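Local coordinates for heme-binding protein A / AI-2 binding protein A (Helicobacter pylori SS1, PDB 6OFQ) that is a periplasmic binding protein that binds the peptide STSA and probably delivers peptides to its ABC transporter for uptake, at residues 29-41 and 254-267. Numbering follows the deposited sequence.
Sequences FGGVLVFARGADG and RALALRTGEIMLMT
Ala36 meets Arg254 and Ile263 through its CB, and Leu265 and Thr267 through its backbone. The CB packs 3.7 Å from Arg254 CG and 3.9 Å from Ile263 CD1; Ala36 N donates to Leu265 O at 2.9 Å, and Ala36 O, 3.1 Å from Thr267 N, accepts a bond with a C=O...N angle of 169°. Val34 O takes two donors, Met264 N at 2.9 Å and, weakly, Leu265 N; the latter, with the Ala36 bonds, gives the parallel bridges Phe35-Leu265 and Ala36-Met266. Strand 265-266 thereby forms an edge of a mixed five-stranded sheet, with strand 242-247 on the other side of 32-37; helix 251-259 links the two flanking strands in a beta-alpha-beta crossover within this type II periplasmic binding protein. On the sheet face opposite to that of Ala36 CB, Leu265 CD2 approaches the Phe35 ring at its edge and in plane, 3.7 Å from Phe35 CD2. The Leu265 side chain also touches Val507 and His509. In Met264, CG anti to the carbonyl carbon (chi1 -57°) and an extended chi2 (159°) bring SD to a weak bond from Val34 N at 3.4 Å; the chi3 bend carries CE to Val32 O. Arg254 lays one guanidinium face against Gly38, NH1 reaching Thr267 O in the carbonyl plane at 2.9 Å and NH2 bonding Ile248 O.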
loop_
_atom_site.group_PDB
_atom_site.type_symbol
_atom_site.label_atom_id
_atom_site.label_comp_id
_atom_site.label_asym_id
_atom_site.label_seq_id
_atom_site.Cartn_x
_atom_site.Cartn_y
_atom_site.Cartn_z
ATOM N N PHE A 29 -0.770 -7.594 28.955
ATOM C CA PHE A 29 0.556 -7.072 28.743
ATOM C C PHE A 29 1.680 -8.088 28.821
ATOM O O PHE A 29 1.568 -9.066 29.595
ATOM C CB PHE A 29 0.858 -5.959 29.758
ATOM C CG PHE A 29 0.116 -4.681 29.477
ATOM C CD1 PHE A 29 -1.141 -4.492 30.005
ATOM C CD2 PHE A 29 0.658 -3.713 28.666
ATOM C CE1 PHE A 29 -1.846 -3.351 29.694
ATOM C CE2 PHE A 29 -0.026 -2.548 28.357
ATOM C CZ PHE A 29 -1.271 -2.383 28.912
ATOM N N GLY A 30 2.641 -7.907 27.923
ATOM C CA GLY A 30 3.877 -8.678 27.986
ATOM C C GLY A 30 3.991 -9.654 26.816
ATOM O O GLY A 30 3.017 -10.370 26.473
ATOM N N GLY A 31 5.206 -9.740 26.312
ATOM C CA GLY A 31 5.588 -10.836 25.425
ATOM C C GLY A 31 6.227 -10.413 24.146
ATOM O O GLY A 31 6.356 -9.206 23.849
ATOM N N VAL A 32 6.698 -11.423 23.419
ATOM C CA VAL A 32 7.354 -11.266 22.140
ATOM C C VAL A 32 6.472 -11.866 21.050
ATOM O O VAL A 32 6.084 -13.031 21.097
ATOM C CB VAL A 32 8.756 -11.894 22.100
ATOM C CG1 VAL A 32 9.458 -11.715 20.765
ATOM C CG2 VAL A 32 9.588 -11.559 23.319
ATOM N N LEU A 33 6.216 -11.062 20.022
ATOM C CA LEU A 33 5.495 -11.535 18.845
ATOM C C LEU A 33 6.467 -11.720 17.702
ATOM O O LEU A 33 7.257 -10.825 17.403
ATOM C CB LEU A 33 4.437 -10.510 18.428
ATOM C CG LEU A 33 3.714 -10.798 17.107
ATOM C CD1 LEU A 33 2.760 -11.957 17.246
ATOM C CD2 LEU A 33 2.940 -9.595 16.584
ATOM N N VAL A 34 6.451 -12.912 17.114
ATOM C CA VAL A 34 7.264 -13.218 15.901
ATOM C C VAL A 34 6.324 -13.243 14.701
ATOM O O VAL A 34 5.482 -14.149 14.600
ATOM C CB VAL A 34 8.065 -14.518 16.020
ATOM C CG1 VAL A 34 8.979 -14.633 14.808
ATOM C CG2 VAL A 34 8.961 -14.469 17.246
ATOM N N PHE A 35 6.442 -12.239 13.843
ATOM C CA PHE A 35 5.606 -12.067 12.647
ATOM C C PHE A 35 6.506 -12.473 11.486
ATOM O O PHE A 35 7.669 -12.070 11.454
ATOM C CB PHE A 35 5.267 -10.591 12.549
ATOM C CG PHE A 35 4.503 -10.142 11.345
ATOM C CD1 PHE A 35 5.136 -9.741 10.191
ATOM C CD2 PHE A 35 3.138 -10.001 11.361
ATOM C CE1 PHE A 35 4.410 -9.284 9.096
ATOM C CE2 PHE A 35 2.397 -9.525 10.288
ATOM C CZ PHE A 35 3.060 -9.173 9.135
ATOM N N ALA A 36 5.953 -13.188 10.528
ATOM C CA ALA A 36 6.734 -13.534 9.348
ATOM C C ALA A 36 5.970 -13.149 8.088
ATOM O O ALA A 36 4.753 -13.215 7.971
ATOM C CB ALA A 36 7.032 -15.042 9.338
ATOM N N ARG A 37 6.772 -12.831 7.073
ATOM C CA ARG A 37 6.306 -12.333 5.805
ATOM C C ARG A 37 7.297 -12.663 4.721
ATOM O O ARG A 37 8.409 -13.136 4.963
ATOM C CB ARG A 37 5.984 -10.852 5.917
ATOM C CG ARG A 37 7.065 -9.971 6.518
ATOM C CD ARG A 37 8.243 -9.711 5.598
ATOM N NE ARG A 37 9.235 -8.759 6.115
ATOM C CZ ARG A 37 9.112 -7.439 6.213
ATOM N NH1 ARG A 37 7.978 -6.912 5.832
ATOM N NH2 ARG A 37 10.030 -6.703 6.765
ATOM N N GLY A 38 6.913 -12.500 3.477
ATOM C CA GLY A 38 7.638 -12.993 2.325
ATOM C C GLY A 38 8.772 -12.192 1.786
ATOM O O GLY A 38 9.689 -12.759 1.196
ATOM N N ALA A 39 8.791 -10.873 1.951
ATOM C CA ALA A 39 9.824 -9.966 1.410
ATOM C C ALA A 39 10.049 -8.849 2.405
ATOM O O ALA A 39 9.119 -8.300 3.001
ATOM C CB ALA A 39 9.387 -9.429 0.079
ATOM N N ASP A 40 11.315 -8.503 2.520
ATOM C CA ASP A 40 11.730 -7.441 3.444
ATOM C C ASP A 40 11.235 -6.065 2.984
ATOM O O ASP A 40 10.920 -5.854 1.849
ATOM C CB ASP A 40 13.253 -7.443 3.523
ATOM C CG ASP A 40 13.830 -6.704 4.712
ATOM O OD1 ASP A 40 13.101 -6.355 5.665
ATOM O OD2 ASP A 40 15.073 -6.475 4.628
ATOM N N GLY A 41 11.201 -5.166 3.960
ATOM C CA GLY A 41 11.056 -3.742 3.626
ATOM C C GLY A 41 12.242 -3.222 2.831
ATOM O O GLY A 41 13.335 -3.822 2.809
ATOM N N ARG A 254 7.340 -20.793 5.526
ATOM C CA ARG A 254 6.738 -19.877 6.501
ATOM C C ARG A 254 5.605 -20.561 7.267
ATOM O O ARG A 254 5.538 -20.457 8.488
ATOM C CB ARG A 254 6.287 -18.594 5.746
ATOM C CG ARG A 254 6.048 -17.347 6.605
ATOM C CD ARG A 254 5.462 -16.167 5.814
ATOM N NE ARG A 254 6.172 -16.012 4.553
ATOM C CZ ARG A 254 5.665 -16.033 3.338
ATOM N NH1 ARG A 254 4.379 -15.961 3.085
ATOM N NH2 ARG A 254 6.539 -16.237 2.387
ATOM N N ALA A 255 4.703 -21.267 6.576
ATOM C CA ALA A 255 3.693 -22.042 7.249
ATOM C C ALA A 255 4.233 -23.154 8.122
ATOM O O ALA A 255 3.712 -23.390 9.213
ATOM C CB ALA A 255 2.692 -22.552 6.234
ATOM N N LEU A 256 5.312 -23.796 7.673
ATOM C CA LEU A 256 5.930 -24.776 8.551
ATOM C C LEU A 256 6.470 -24.171 9.834
ATOM O O LEU A 256 6.310 -24.718 10.945
ATOM C CB LEU A 256 7.042 -25.539 7.828
ATOM C CG LEU A 256 7.764 -26.609 8.664
ATOM C CD1 LEU A 256 6.818 -27.662 9.209
ATOM C CD2 LEU A 256 8.868 -27.148 7.728
ATOM N N ALA A 257 7.010 -22.953 9.721
ATOM C CA ALA A 257 7.453 -22.238 10.881
ATOM C C ALA A 257 6.288 -21.882 11.844
ATOM O O ALA A 257 6.472 -21.827 13.069
ATOM C CB ALA A 257 8.250 -21.007 10.496
ATOM N N LEU A 258 5.082 -21.647 11.316
ATOM C CA LEU A 258 3.934 -21.481 12.163
ATOM C C LEU A 258 3.592 -22.773 12.831
ATOM O O LEU A 258 3.292 -22.785 14.032
ATOM C CB LEU A 258 2.753 -20.940 11.370
ATOM C CG LEU A 258 1.544 -20.631 12.232
ATOM C CD1 LEU A 258 1.732 -19.416 13.143
ATOM C CD2 LEU A 258 0.350 -20.330 11.328
ATOM N N ARG A 259 3.622 -23.859 12.077
ATOM C CA ARG A 259 3.254 -25.177 12.604
ATOM C C ARG A 259 4.203 -25.608 13.722
ATOM O O ARG A 259 3.779 -26.365 14.601
ATOM C CB ARG A 259 3.251 -26.158 11.419
ATOM C CG ARG A 259 2.001 -26.007 10.609
ATOM C CD ARG A 259 2.145 -26.797 9.306
ATOM N NE ARG A 259 2.541 -28.204 9.481
ATOM C CZ ARG A 259 3.149 -28.898 8.524
ATOM N NH1 ARG A 259 3.493 -28.270 7.396
ATOM N NH2 ARG A 259 3.397 -30.199 8.698
ATOM N N THR A 260 5.465 -25.242 13.668
ATOM C CA THR A 260 6.419 -25.583 14.726
ATOM C C THR A 260 6.441 -24.549 15.851
ATOM O O THR A 260 7.156 -24.700 16.839
ATOM C CB THR A 260 7.839 -25.739 14.175
ATOM O OG1 THR A 260 8.340 -24.479 13.706
ATOM C CG2 THR A 260 7.955 -26.780 13.085
ATOM N N GLY A 261 5.723 -23.444 15.698
ATOM C CA GLY A 261 5.769 -22.337 16.647
ATOM C C GLY A 261 6.974 -21.422 16.604
ATOM O O GLY A 261 7.097 -20.499 17.423
ATOM N N GLU A 262 7.797 -21.606 15.561
ATOM C CA GLU A 262 8.951 -20.759 15.366
ATOM C C GLU A 262 8.532 -19.329 15.046
ATOM O O GLU A 262 9.229 -18.344 15.313
ATOM C CB GLU A 262 9.764 -21.373 14.202
ATOM C CG GLU A 262 11.019 -20.668 13.787
ATOM C CD GLU A 262 11.724 -21.322 12.605
ATOM O OE1 GLU A 262 11.850 -22.584 12.720
ATOM O OE2 GLU A 262 12.035 -20.543 11.657
ATOM N N ILE A 263 7.434 -19.233 14.302
ATOM C CA ILE A 263 6.835 -17.889 14.111
ATOM C C ILE A 263 5.386 -18.017 14.578
ATOM O O ILE A 263 4.845 -19.105 14.788
ATOM C CB ILE A 263 6.932 -17.376 12.654
ATOM C CG1 ILE A 263 6.132 -18.238 11.684
ATOM C CG2 ILE A 263 8.400 -17.341 12.265
ATOM C CD1 ILE A 263 4.864 -17.621 11.225
ATOM N N MET A 264 4.685 -16.895 14.768
ATOM C CA MET A 264 3.415 -16.839 15.483
ATOM C C MET A 264 2.254 -16.267 14.669
ATOM O O MET A 264 1.097 -16.452 15.039
ATOM C CB MET A 264 3.554 -16.067 16.780
ATOM C CG MET A 264 4.617 -16.645 17.712
ATOM S SD MET A 264 5.233 -15.476 18.928
ATOM C CE MET A 264 3.821 -15.231 19.945
ATOM N N LEU A 265 2.569 -15.514 13.629
ATOM C CA LEU A 265 1.557 -14.801 12.833
ATOM C C LEU A 265 2.259 -14.587 11.496
ATOM O O LEU A 265 3.420 -14.185 11.461
ATOM C CB LEU A 265 1.187 -13.481 13.515
ATOM C CG LEU A 265 0.533 -12.314 12.770
ATOM C CD1 LEU A 265 -0.846 -12.756 12.484
ATOM C CD2 LEU A 265 0.438 -11.102 13.676
ATOM N N MET A 266 1.554 -14.814 10.397
ATOM C CA MET A 266 2.167 -14.667 9.074
ATOM C C MET A 266 1.216 -14.123 8.023
ATOM O O MET A 266 0.017 -14.397 8.033
ATOM C CB MET A 266 2.807 -15.948 8.547
ATOM C CG MET A 266 1.848 -17.092 8.607
ATOM S SD MET A 266 2.341 -18.595 7.722
ATOM C CE MET A 266 2.103 -18.218 5.980
ATOM N N THR A 267 1.784 -13.388 7.073
ATOM C CA THR A 267 1.034 -12.984 5.892
ATOM C C THR A 267 1.474 -13.874 4.739
ATOM O O THR A 267 2.542 -14.531 4.762
ATOM C CB THR A 267 1.259 -11.478 5.587
ATOM O OG1 THR A 267 2.667 -11.245 5.413
ATOM C CG2 THR A 267 0.623 -10.654 6.742
HETATM O O HOH W 1 4.182 -11.411 3.052
#